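Local coordinates for cycloserine biosynthesis protein DcsG (Streptomyces lavendulae, PDB 6JIL) that catalyses the ATP- and magnesium-dependent cyclisation of O-ureido-D-serine to the antibiotic D-cycloserine, as a monomeric ATP-grasp enzyme, at residues A5-A10 and E49-R54. Sequence-based numbering, arbitrary orientation.
Sequences ALVTDA and EAVVFR
Ala5, Leu6 and Val7 pair in parallel with Val51, Val52 and Phe53; four backbone hydrogen bonds link Ala5 and Val7 to Ala50, Val52 and Arg54. Ala5 N donates almost straight to Ala50 O, at 3.2 Å the longest of the set, and Ala5 O accepts Val52 N at 2.9 Å. Val52 O then receives Val7 N (2.8 Å), while Val7 O takes Arg54 N on a lone pair in the carbonyl plane, the N-H...O angle only 140°. Two CA-H...O contacts, Val51 CA to Ala5 O and Leu6 CA to Val52 O, supplement the ladder.

On the face carrying Ala5, Val7, Val51 and Phe53, Val7 CG2 is the central apolar group. Lying anti to its own carbonyl carbon, it packs tightly against Val51 CG1 at 3.4 Å and approaches Phe53 CD2 obliquely at 3.8 Å. Ala5 CB meets the other methyl of Val51, CG2, also at 3.8 Å. Helix 63-76 covers this side through Val73, Phe69 and Cys70.

The other face holds Leu6 beside Val52, both pointing the same way, with Leu6 CD2 4.0 Å from Val52 CB. Arg54 runs alongside Leu6, its CG beside Leu6 CB; the chain then bends at chi2 (-57°) and chi3 (-46°), and its guanidinium leaves the pair to bond Pro275 O through NH2. Helix 19-28 packs here through Met19, Leu22 and Leu23.

Strand 4-8 lies between 33-37 and 50-55, and 50-55 between 4-8 and 78-79, so the two paired strands are the inner ones of a four-stranded parallel sheet with order 2-1-3-4, flanked by helices on both faces, consistent with the Rossmann-like alpha/beta N-terminal domain of ATP-grasp enzymes.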
ATOM      1  N   ALA A   5       9.562  16.730   8.052  1.00 19.89           N
ATOM      2  CA  ALA A   5       8.538  17.028   7.058  1.00 18.26           C
ATOM      3  C   ALA A   5       7.619  15.821   6.913  1.00 15.86           C
ATOM      4  O   ALA A   5       8.093  14.697   6.771  1.00 17.59           O
ATOM      5  CB  ALA A   5       9.185  17.356   5.716  1.00 17.02           C
ATOM      6  N   LEU A   6       6.312  16.047   6.989  1.00 14.50           N
ATOM      7  CA  LEU A   6       5.334  14.970   6.823  1.00 14.40           C
ATOM      8  C   LEU A   6       4.636  15.302   5.500  1.00 15.43           C
ATOM      9  O   LEU A   6       3.838  16.234   5.422  1.00 15.44           O
ATOM     10  CB  LEU A   6       4.339  14.954   7.991  1.00 13.79           C
ATOM     11  CG  LEU A   6       4.936  14.740   9.397  1.00 15.42           C
ATOM     12  CD1 LEU A   6       3.829  14.749  10.437  1.00 13.38           C
ATOM     13  CD2 LEU A   6       5.701  13.424   9.465  1.00 13.43           C
ATOM     14  N   VAL A   7       4.959  14.545   4.457  1.00 14.62           N
ATOM     15  CA  VAL A   7       4.426  14.805   3.128  1.00 14.52           C
ATOM     16  C   VAL A   7       3.001  14.358   2.841  1.00 14.12           C
ATOM     17  O   VAL A   7       2.613  13.226   3.116  1.00 16.21           O
ATOM     18  CB  VAL A   7       5.346  14.202   2.041  1.00 15.90           C
ATOM     19  CG1 VAL A   7       4.885  14.647   0.651  1.00 16.15           C
ATOM     20  CG2 VAL A   7       6.780  14.638   2.280  1.00 16.66           C
ATOM     21  N   THR A   8       2.240  15.264   2.247  1.00 12.39           N
ATOM     22  CA  THR A   8       0.851  15.019   1.884  1.00 14.85           C
ATOM     23  C   THR A   8       0.592  15.850   0.624  1.00 14.60           C
ATOM     24  O   THR A   8       1.528  16.236  -0.077  1.00 12.77           O
ATOM     25  CB  THR A   8      -0.103  15.503   3.024  1.00 14.98           C
ATOM     26  OG1 THR A   8      -1.458  15.155   2.714  1.00 12.64           O
ATOM     27  CG2 THR A   8      -0.003  17.032   3.193  1.00 12.39           C
ATOM     28  N   ASP A   9      -0.681  16.080   0.325  1.00 15.65           N
ATOM     29  CA  ASP A   9      -1.077  16.938  -0.787  1.00 15.84           C
ATOM     30  C   ASP A   9      -2.508  17.383  -0.497  1.00 15.28           C
ATOM     31  O   ASP A   9      -3.270  16.665   0.154  1.00 15.63           O
ATOM     32  CB  ASP A   9      -0.882  16.265  -2.174  1.00 17.42           C
ATOM     33  CG  ASP A   9      -1.790  15.067  -2.432  1.00 19.34           C
ATOM     34  OD1 ASP A   9      -1.288  14.112  -3.061  1.00 20.12           O
ATOM     35  OD2 ASP A   9      -2.985  15.076  -2.060  1.00 18.03           O
ATOM     36  N   ALA A  10      -2.846  18.592  -0.931  1.00 14.14           N
ATOM     37  CA  ALA A  10      -4.154  19.177  -0.660  1.00 13.64           C
ATOM     38  C   ALA A  10      -5.347  18.246  -0.787  1.00 13.99           C
ATOM     39  O   ALA A  10      -6.187  18.179   0.115  1.00 14.39           O
ATOM     40  CB  ALA A  10      -4.360  20.419  -1.533  1.00  9.10           C
ATOM     41  N   GLU A  49      15.449  17.841   8.497  1.00 25.36           N
ATOM     42  CA  GLU A  49      16.435  16.871   8.957  1.00 25.15           C
ATOM     43  C   GLU A  49      16.128  15.601   8.183  1.00 21.83           C
ATOM     44  O   GLU A  49      17.018  14.894   7.733  1.00 23.51           O
ATOM     45  CB  GLU A  49      16.249  16.603  10.455  1.00 29.43           C
ATOM     46  CG  GLU A  49      17.469  16.046  11.159  1.00 36.68           C
ATOM     47  CD  GLU A  49      18.440  17.141  11.575  1.00 42.72           C
ATOM     48  OE1 GLU A  49      19.559  16.813  12.034  1.00 44.46           O
ATOM     49  OE2 GLU A  49      18.076  18.333  11.448  1.00 43.26           O
ATOM     50  N   ALA A  50      14.841  15.325   8.042  1.00 18.74           N
ATOM     51  CA  ALA A  50      14.376  14.156   7.323  1.00 18.33           C
ATOM     52  C   ALA A  50      12.966  14.400   6.799  1.00 17.92           C
ATOM     53  O   ALA A  50      12.319  15.391   7.136  1.00 15.90           O
ATOM     54  CB  ALA A  50      14.390  12.935   8.228  1.00 17.90           C
ATOM     55  N   VAL A  51      12.502  13.473   5.974  1.00 16.92           N
ATOM     56  CA  VAL A  51      11.183  13.552   5.378  1.00 15.64           C
ATOM     57  C   VAL A  51      10.479  12.207   5.489  1.00 15.26           C
ATOM     58  O   VAL A  51      11.110  11.161   5.367  1.00 14.55           O
ATOM     59  CB  VAL A  51      11.294  13.949   3.884  1.00 14.64           C
ATOM     60  CG1 VAL A  51       9.967  13.766   3.189  1.00 13.11           C
ATOM     61  CG2 VAL A  51      11.746  15.401   3.768  1.00 15.76           C
ATOM     62  N   VAL A  52       9.177  12.248   5.754  1.00 15.78           N
ATOM     63  CA  VAL A  52       8.352  11.049   5.836  1.00 15.86           C
ATOM     64  C   VAL A  52       7.149  11.232   4.914  1.00 17.31           C
ATOM     65  O   VAL A  52       6.465  12.262   4.953  1.00 15.83           O
ATOM     66  CB  VAL A  52       7.830  10.772   7.266  1.00 16.19           C
ATOM     67  CG1 VAL A  52       6.748   9.700   7.225  1.00 11.83           C
ATOM     68  CG2 VAL A  52       8.965  10.304   8.149  1.00 16.13           C
ATOM     69  N   PHE A  53       6.906  10.233   4.074  1.00 16.39           N
ATOM     70  CA  PHE A  53       5.786  10.285   3.147  1.00 15.69           C
ATOM     71  C   PHE A  53       4.556   9.712   3.840  1.00 14.69           C
ATOM     72  O   PHE A  53       4.462   8.509   4.089  1.00 14.13           O
ATOM     73  CB  PHE A  53       6.123   9.496   1.889  1.00 10.95           C
ATOM     74  CG  PHE A  53       7.375   9.956   1.217  1.00 10.95           C
ATOM     75  CD1 PHE A  53       8.478   9.121   1.121  1.00 11.94           C
ATOM     76  CD2 PHE A  53       7.452  11.221   0.660  1.00 10.81           C
ATOM     77  CE1 PHE A  53       9.639   9.545   0.474  1.00  9.42           C
ATOM     78  CE2 PHE A  53       8.605  11.644   0.014  1.00 11.79           C
ATOM     79  CZ  PHE A  53       9.700  10.797  -0.076  1.00  9.38           C
ATOM     80  N   ARG A  54       3.616  10.590   4.155  1.00 13.54           N
ATOM     81  CA  ARG A  54       2.417  10.181   4.849  1.00 15.28           C
ATOM     82  C   ARG A  54       1.213   9.968   3.952  1.00 16.33           C
ATOM     83  O   ARG A  54       0.697   8.854   3.864  1.00 16.58           O
ATOM     84  CB  ARG A  54       2.082  11.201   5.941  1.00 14.97           C
ATOM     85  CG  ARG A  54       3.058  11.175   7.113  1.00 14.26           C
ATOM     86  CD  ARG A  54       3.099   9.779   7.694  1.00 14.35           C
ATOM     87  NE  ARG A  54       1.734   9.302   7.848  1.00 17.56           N
ATOM     88  CZ  ARG A  54       1.318   8.084   7.523  1.00 17.41           C
ATOM     89  NH1 ARG A  54       2.169   7.191   7.033  1.00 13.41           N
ATOM     90  NH2 ARG A  54       0.028   7.782   7.637  1.00 17.59           N
TER